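Local coordinates for putative xanthine dehydrogenase YAGS fad-binding subunit (Escherichia coli, PDB 5G5G), which probably oxidises aldehydes in the bacterial periplasm as the molybdenum-carrying subunit of an aldehyde oxidase of the xanthine dehydrogenase family, with its metal on a pterin cytosine dinucleotide, at residues A71-T82 with I112-Q122; M188-V198 with P265-I275. One frame throughout, in Å; residues are numbered along the deposited sequence. Where two conformers were deposited one is given.

Interaction 1 of 2, residues A71-T82 with I112-Q122; sequences AQKAPGVLAVIT and IALVVAETFEQ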
# COMPACT_ATOMS: atom_id res chain seq x y z
N ALA C 71 -1.60 33.74 3.07
CA ALA C 71 -2.57 32.68 2.94
C ALA C 71 -3.98 33.18 3.20
O ALA C 71 -4.89 32.86 2.47
CB ALA C 71 -2.24 31.54 3.85
N GLN C 72 -4.16 34.01 4.22
CA GLN C 72 -5.45 34.58 4.54
C GLN C 72 -6.02 35.41 3.43
O GLN C 72 -7.24 35.42 3.25
CB GLN C 72 -5.31 35.43 5.82
CG GLN C 72 -6.59 36.05 6.33
CD GLN C 72 -7.59 34.99 6.80
OE1 GLN C 72 -7.25 34.03 7.42
NE2 GLN C 72 -8.83 35.18 6.43
N LYS C 73 -5.17 36.06 2.66
CA LYS C 73 -5.58 36.90 1.58
C LYS C 73 -5.78 36.15 0.27
O LYS C 73 -6.28 36.76 -0.68
CB LYS C 73 -4.59 38.04 1.37
CG LYS C 73 -4.58 39.05 2.51
CD LYS C 73 -3.63 40.19 2.22
CE LYS C 73 -2.19 39.67 2.27
NZ LYS C 73 -1.22 40.76 2.04
N ALA C 74 -5.43 34.86 0.23
CA ALA C 74 -5.50 34.08 -1.00
C ALA C 74 -6.97 33.81 -1.37
O ALA C 74 -7.87 33.87 -0.52
CB ALA C 74 -4.69 32.82 -0.89
N PRO C 75 -7.23 33.56 -2.67
CA PRO C 75 -8.58 33.36 -3.19
C PRO C 75 -9.31 32.27 -2.46
O PRO C 75 -8.78 31.16 -2.26
CB PRO C 75 -8.30 32.98 -4.66
CG PRO C 75 -7.07 33.78 -4.96
CD PRO C 75 -6.24 33.58 -3.77
N GLY C 76 -10.54 32.59 -2.04
CA GLY C 76 -11.43 31.60 -1.47
C GLY C 76 -11.13 31.21 0.01
O GLY C 76 -11.78 30.31 0.56
N VAL C 77 -10.12 31.85 0.63
CA VAL C 77 -9.65 31.40 1.98
C VAL C 77 -10.60 31.99 3.04
O VAL C 77 -10.95 33.15 2.99
CB VAL C 77 -8.18 31.79 2.24
CG1 VAL C 77 -7.79 31.55 3.70
CG2 VAL C 77 -7.29 30.92 1.37
N LEU C 78 -10.97 31.14 4.00
CA LEU C 78 -11.81 31.49 5.12
C LEU C 78 -11.01 31.73 6.39
O LEU C 78 -11.31 32.69 7.11
CB LEU C 78 -12.81 30.35 5.44
CG LEU C 78 -13.86 29.96 4.38
CD1 LEU C 78 -14.84 28.98 4.99
CD2 LEU C 78 -14.58 31.20 3.96
N ALA C 79 -10.01 30.92 6.67
CA ALA C 79 -9.19 31.08 7.88
C ALA C 79 -7.94 30.21 7.77
O ALA C 79 -7.84 29.32 6.91
CB ALA C 79 -9.99 30.60 9.10
N VAL C 80 -6.98 30.47 8.67
CA VAL C 80 -5.83 29.58 8.81
C VAL C 80 -5.71 29.21 10.28
O VAL C 80 -5.58 30.11 11.12
CB VAL C 80 -4.51 30.26 8.34
CG1 VAL C 80 -3.35 29.27 8.42
CG2 VAL C 80 -4.68 30.80 6.91
N ILE C 81 -5.75 27.92 10.58
CA ILE C 81 -5.63 27.40 11.94
C ILE C 81 -4.18 27.16 12.27
O ILE C 81 -3.48 26.55 11.46
CB ILE C 81 -6.38 26.08 12.09
CG1 ILE C 81 -7.79 26.21 11.50
CG2 ILE C 81 -6.40 25.63 13.56
CD1 ILE C 81 -8.60 27.39 11.92
N THR C 82 -3.75 27.58 13.47
CA THR C 82 -2.39 27.35 13.96
C THR C 82 -2.42 26.98 15.42
O THR C 82 -3.43 27.18 16.05
CB THR C 82 -1.55 28.63 13.84
OG1 THR C 82 -2.07 29.64 14.73
CG2 THR C 82 -1.61 29.18 12.43
N ILE C 112 1.47 21.81 11.30
CA ILE C 112 1.66 23.12 11.94
C ILE C 112 0.60 24.15 11.61
O ILE C 112 0.52 25.20 12.27
CB ILE C 112 3.07 23.72 11.71
CG1 ILE C 112 3.33 23.94 10.21
CG2 ILE C 112 4.10 22.80 12.34
CD1 ILE C 112 4.63 24.69 9.92
N ALA C 113 -0.18 23.90 10.57
CA ALA C 113 -1.24 24.82 10.20
C ALA C 113 -2.26 24.10 9.30
O ALA C 113 -1.97 23.01 8.75
CB ALA C 113 -0.71 26.08 9.52
N LEU C 114 -3.44 24.71 9.20
CA LEU C 114 -4.48 24.23 8.27
C LEU C 114 -5.11 25.43 7.60
O LEU C 114 -5.60 26.31 8.28
CB LEU C 114 -5.57 23.43 9.00
CG LEU C 114 -6.66 22.84 8.07
CD1 LEU C 114 -6.23 21.46 7.60
CD2 LEU C 114 -8.01 22.83 8.74
N VAL C 115 -5.07 25.48 6.27
CA VAL C 115 -5.78 26.55 5.57
C VAL C 115 -7.15 26.03 5.17
O VAL C 115 -7.22 24.94 4.57
CB VAL C 115 -5.04 26.98 4.30
CG1 VAL C 115 -5.80 28.07 3.57
CG2 VAL C 115 -3.64 27.47 4.61
N VAL C 116 -8.22 26.78 5.48
CA VAL C 116 -9.59 26.42 5.19
C VAL C 116 -10.04 27.33 4.06
O VAL C 116 -9.87 28.56 4.17
CB VAL C 116 -10.47 26.70 6.43
CG1 VAL C 116 -11.91 26.32 6.16
CG2 VAL C 116 -9.93 25.93 7.60
N ALA C 117 -10.54 26.75 2.98
CA ALA C 117 -11.02 27.53 1.84
C ALA C 117 -12.30 26.94 1.23
O ALA C 117 -12.73 25.86 1.57
CB ALA C 117 -9.93 27.61 0.80
N GLU C 118 -12.87 27.67 0.28
CA GLU C 118 -14.15 27.35 -0.33
C GLU C 118 -14.07 26.11 -1.22
O GLU C 118 -15.05 25.37 -1.33
CB GLU C 118 -14.62 28.54 -1.14
CG GLU C 118 -15.06 29.70 -0.27
CD GLU C 118 -16.42 29.50 0.36
OE1 GLU C 118 -17.10 28.47 0.09
OE2 GLU C 118 -16.82 30.37 1.15
N THR C 119 -12.89 25.88 -1.79
CA THR C 119 -12.66 24.74 -2.65
C THR C 119 -11.35 24.06 -2.31
O THR C 119 -10.42 24.70 -1.77
CB THR C 119 -12.67 25.10 -4.15
OG1 THR C 119 -11.56 25.95 -4.43
CG2 THR C 119 -13.94 25.77 -4.54
N PHE C 120 -11.26 22.78 -2.66
CA PHE C 120 -9.99 22.03 -2.52
C PHE C 120 -8.78 22.75 -3.18
O PHE C 120 -7.69 22.88 -2.58
CB PHE C 120 -10.15 20.64 -3.11
CG PHE C 120 -8.90 19.83 -3.07
CD1 PHE C 120 -8.36 19.46 -1.89
CD2 PHE C 120 -8.25 19.52 -4.25
CE1 PHE C 120 -7.19 18.74 -1.85
CE2 PHE C 120 -7.11 18.76 -4.23
CZ PHE C 120 -6.55 18.40 -3.05
N GLU C 121 -8.94 23.16 -4.40
CA GLU C 121 -7.83 23.74 -5.13
C GLU C 121 -7.38 25.05 -4.51
O GLU C 121 -6.18 25.37 -4.46
CB GLU C 121 -8.19 23.92 -6.62
CG GLU C 121 -8.53 22.57 -7.29
CD GLU C 121 -10.02 22.11 -7.16
OE1 GLU C 121 -10.87 22.77 -6.50
OE2 GLU C 121 -10.33 20.97 -7.68
N GLN C 122 -8.35 25.85 -4.08
CA GLN C 122 -8.00 27.12 -3.42
C GLN C 122 -7.29 26.88 -2.08
O GLN C 122 -6.32 27.63 -1.76
CB GLN C 122 -9.21 27.99 -3.24
CG GLN C 122 -9.57 28.73 -4.53
CD GLN C 122 -10.81 29.56 -4.46
OE1 GLN C 122 -10.79 30.77 -4.74
NE2 GLN C 122 -11.93 28.92 -4.07
O HOH W 1 -6.29 30.14 -3.11
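The carboxamide of Gln122 lies against the Pro75-Gly76 peptide: Gly76 CA stands over one face, 3.7 Å from CD of Gln122, while Pro75 CB approaches OE1. At the NE2 edge Thr119 OG1 accepts a 3.0 Å bond from Gln122 NE2, tilted 18° from the amide plane, and N-caps the helix by accepting from Gln122 N. One water donates to both Pro75 O and Gln122 O. Replacing Gln122 by an alanine is likely to open a gap against the Pro75-Gly76 turn and cost Thr119 OG1 its amide donor. That turn, type II from Ala74 to Val77, leads into strand 77-82, outermost within this chain of a mixed sheet; it pairs antiparallel with 112-117, both in the a/b hammerhead region. A classic beta bulge interrupts the pairing where Leu78 and Ala79 both face Val116, whose O takes a 2.8 Å bond from Leu78 N and a weak one from Ala79 N. Val80 and Val115 lie side by side, CG2 to CG2 at 4.2 Å, whereas the Val77 and Val115 side chains cross at about a right angle, CG2 meeting CG1. Glu118, bent at chi2 (-76°), turns OE2 to Leu78 CD2 at 3.7 Å, its OE1 salt-bridging Arg264.

Interaction 2 of 2, residues M188-V198 with P265-I275; sequences MAMEPHASMAV and PVKVMLPRPSI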
# COMPACT_ATOMS: atom_id res chain seq x y z
N MET C 188 0.38 2.38 4.57
CA MET C 188 -0.07 2.61 3.21
C MET C 188 -1.51 2.16 2.98
O MET C 188 -1.86 1.63 1.92
CB MET C 188 0.84 1.92 2.18
CG MET C 188 2.32 2.15 2.36
SD MET C 188 2.87 3.83 2.05
CE MET C 188 2.71 3.97 0.37
N ALA C 189 -2.38 2.39 3.96
CA ALA C 189 -3.80 2.07 3.75
C ALA C 189 -4.31 2.88 2.59
O ALA C 189 -3.95 4.06 2.45
CB ALA C 189 -4.62 2.38 5.01
N MET C 190 -5.13 2.26 1.74
CA MET C 190 -5.44 2.88 0.45
C MET C 190 -6.29 4.11 0.63
O MET C 190 -6.22 4.98 -0.21
CB MET C 190 -6.08 1.88 -0.49
CG MET C 190 -6.02 2.28 -1.96
SD MET C 190 -4.37 2.60 -2.62
CE MET C 190 -3.51 1.16 -2.10
N GLU C 191 -7.09 4.20 1.70
CA GLU C 191 -7.80 5.45 2.02
C GLU C 191 -6.89 6.34 2.85
O GLU C 191 -6.56 6.00 3.98
CB GLU C 191 -9.14 5.19 2.75
CG GLU C 191 -9.91 6.46 3.12
CD GLU C 191 -10.93 6.24 4.25
OE1 GLU C 191 -10.85 5.22 4.99
OE2 GLU C 191 -11.80 7.12 4.39
N PRO C 192 -6.55 7.53 2.31
CA PRO C 192 -5.81 8.48 3.11
C PRO C 192 -6.63 8.82 4.33
O PRO C 192 -7.88 8.90 4.25
CB PRO C 192 -5.72 9.73 2.16
CG PRO C 192 -5.75 9.17 0.77
CD PRO C 192 -6.75 8.02 0.94
N HIS C 193 -5.95 9.12 5.42
CA HIS C 193 -6.64 9.56 6.61
C HIS C 193 -7.48 10.80 6.26
O HIS C 193 -7.02 11.72 5.59
CB HIS C 193 -5.66 9.96 7.71
CG HIS C 193 -4.87 8.84 8.28
ND1 HIS C 193 -3.92 8.15 7.57
CD2 HIS C 193 -4.91 8.27 9.50
CE1 HIS C 193 -3.40 7.21 8.33
NE2 HIS C 193 -3.97 7.27 9.52
N ALA C 194 -8.74 10.80 6.70
CA ALA C 194 -9.63 11.92 6.48
C ALA C 194 -10.75 12.04 7.49
O ALA C 194 -11.20 11.02 8.02
CB ALA C 194 -10.24 11.84 5.07
N SER C 195 -11.23 13.27 7.69
CA SER C 195 -12.31 13.54 8.64
C SER C 195 -13.12 14.73 8.17
O SER C 195 -12.60 15.65 7.49
CB SER C 195 -11.77 13.84 10.05
OG SER C 195 -11.01 12.78 10.61
N MET C 196 -14.38 14.74 8.54
CA MET C 196 -15.26 15.91 8.37
C MET C 196 -15.89 16.23 9.70
O MET C 196 -16.40 15.32 10.39
CB MET C 196 -16.34 15.66 7.32
CG MET C 196 -17.23 16.85 7.12
SD MET C 196 -18.37 16.71 5.75
CE MET C 196 -19.62 15.69 6.52
N ALA C 197 -15.85 17.51 10.08
CA ALA C 197 -16.45 17.97 11.35
C ALA C 197 -17.59 18.91 11.11
O ALA C 197 -17.49 19.78 10.25
CB ALA C 197 -15.42 18.63 12.21
N VAL C 198 -18.64 18.78 11.91
CA VAL C 198 -19.76 19.73 11.99
C VAL C 198 -20.00 19.98 13.47
O VAL C 198 -20.18 19.01 14.28
CB VAL C 198 -21.09 19.15 11.40
CG1 VAL C 198 -22.30 20.06 11.59
CG2 VAL C 198 -20.95 18.81 9.95
N PRO C 265 -19.10 23.43 8.40
CA PRO C 265 -18.41 22.13 8.36
C PRO C 265 -17.11 22.23 7.50
O PRO C 265 -17.01 23.05 6.56
CB PRO C 265 -19.41 21.19 7.67
CG PRO C 265 -20.72 21.86 7.81
CD PRO C 265 -20.47 23.34 7.89
N VAL C 266 -16.11 21.46 7.91
CA VAL C 266 -14.83 21.43 7.24
C VAL C 266 -14.41 19.98 7.11
O VAL C 266 -14.54 19.21 8.05
CB VAL C 266 -13.74 22.21 8.02
CG1 VAL C 266 -12.37 22.06 7.34
CG2 VAL C 266 -14.14 23.67 8.18
N LYS C 267 -13.92 19.62 5.94
CA LYS C 267 -13.31 18.29 5.74
C LYS C 267 -11.86 18.39 5.37
O LYS C 267 -11.44 19.35 4.71
CB LYS C 267 -14.09 17.46 4.74
CG LYS C 267 -14.26 18.03 3.39
CD LYS C 267 -15.13 17.06 2.59
CE LYS C 267 -15.09 17.29 1.13
NZ LYS C 267 -15.79 16.26 0.31
N VAL C 268 -11.10 17.47 5.89
CA VAL C 268 -9.63 17.46 5.80
C VAL C 268 -9.16 16.04 5.46
O VAL C 268 -9.55 15.09 6.15
CB VAL C 268 -8.99 17.84 7.15
CG1 VAL C 268 -7.47 17.76 7.07
CG2 VAL C 268 -9.43 19.25 7.57
N MET C 269 -8.37 15.90 4.41
CA MET C 269 -7.70 14.65 4.09
C MET C 269 -6.19 14.88 4.18
O MET C 269 -5.70 15.94 3.74
CB MET C 269 -8.04 14.23 2.67
CG MET C 269 -7.45 12.89 2.27
SD MET C 269 -7.94 12.36 0.57
CE MET C 269 -9.69 12.54 0.78
N LEU C 270 -5.46 13.94 4.73
CA LEU C 270 -3.99 14.03 4.72
C LEU C 270 -3.51 13.61 3.32
O LEU C 270 -3.76 12.48 2.89
CB LEU C 270 -3.38 13.13 5.77
CG LEU C 270 -3.89 13.31 7.21
CD1 LEU C 270 -3.04 12.47 8.16
CD2 LEU C 270 -3.77 14.74 7.58
N PRO C 271 -2.84 14.50 2.61
CA PRO C 271 -2.37 14.10 1.26
C PRO C 271 -1.39 12.93 1.35
O PRO C 271 -0.60 12.88 2.31
CB PRO C 271 -1.65 15.36 0.78
CG PRO C 271 -2.17 16.49 1.64
CD PRO C 271 -2.53 15.89 2.94
N ARG C 272 -1.45 12.01 0.38
CA ARG C 272 -0.64 10.80 0.41
C ARG C 272 0.86 11.12 0.69
O ARG C 272 1.47 10.42 1.52
CB ARG C 272 -0.80 9.97 -0.88
CG ARG C 272 -0.00 8.68 -0.90
CD ARG C 272 -0.35 7.72 0.20
NE ARG C 272 -1.71 7.26 0.03
CZ ARG C 272 -2.35 6.45 0.84
NH1 ARG C 272 -1.77 6.01 1.97
NH2 ARG C 272 -3.60 6.10 0.52
N PRO C 273 1.46 12.10 0.01
CA PRO C 273 2.88 12.38 0.29
C PRO C 273 3.22 12.79 1.72
O PRO C 273 4.41 12.67 2.11
CB PRO C 273 3.25 13.48 -0.72
CG PRO C 273 2.18 13.50 -1.74
CD PRO C 273 0.96 12.91 -1.13
N SER C 274 2.24 13.25 2.48
CA SER C 274 2.44 13.63 3.88
C SER C 274 2.26 12.49 4.86
O SER C 274 2.71 12.61 6.01
CB SER C 274 1.48 14.73 4.28
OG SER C 274 0.18 14.22 4.46
N ILE C 275 1.62 11.41 4.44
CA ILE C 275 1.22 10.34 5.35
C ILE C 275 2.42 9.61 5.99
O ILE C 275 2.47 9.52 7.19
CB ILE C 275 0.15 9.40 4.77
CG1 ILE C 275 -1.15 10.20 4.62
CG2 ILE C 275 -0.06 8.18 5.68
CD1 ILE C 275 -2.23 9.47 3.88
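Strands 194-198 and 266-269 run antiparallel at 168°, non-hydrogen-bonded pairs Ala194-Met269 and Met196-Lys267 taking turns with hydrogen-bonded Ser195-Val268 and Ala197-Val266. Both are interior strands of a mixed seven-stranded sheet, strand 266-269 being flanked on its other edge by 49-55. On one face Met196 CB rests against Lys267 CB at 3.9 Å before the two chains diverge, the lysine carrying its NZ to Tyr39 O and to an acidic residue of a neighbouring subunit. On the other face Ser195 OG bonds to Asp251 of helix 250-262. Where the sheet pairing ends, Leu270 N still donates to His193 O, and Leu270 CD1 reaches His193 CB at 3.7 Å. The imidazole then leads on to Gly244 O through NE2, while Ile275 CD1 lies at the edge of the ring. Pro192 is shared among several partners: its CB meets Met269 CG at 3.6 Å and also packs on Ile275 CD1, while its CD lies near Arg272 NH2, the two side chains crossing at about a right angle. With CG of Met269 anti to its backbone nitrogen (chi1 -177°), the chain carries SD past the CB-CG side of the proline, 3.8 Å from Pro192 CB, then bends at chi3. Arg272 folds back at chi2 and chi3, about 60° each, to bring its guanidinium to the backbone at Ala189 and Met190, and its NH2 has a further partner in the backbone of a neighbouring subunit. Two nitrogens grip a single carbonyl end-on, nearly in the guanidinium plane: NH1 at 3.0 Å and NH2 at 2.8 Å from Ala189 O.

Interactions 1 and 2 are two stations on one mixed sheet, their centres 16 Å apart, with strand 49-55 inserted between strands 111-117 and 266-269. Side chains nevertheless meet across that strand: Leu114 CD1 lies 3.9 Å from Val268 CG2, and Val116 CG1 4.0 Å from Val266 CG2. Helix 250-262 covers this same face, Ala258 touching Leu114 and Val116 while Ala259 touches Ala197, so one helix spans both contacts. Interaction 1 is peripheral, its centre 35 Å from the chain centre and that of interaction 2 20 Å; in interaction 2 the Met190 side chain is about 4 Å from a two-iron, two-sulfur cluster and that of Ala189 about 6 Å from the pterin cytosine dinucleotide.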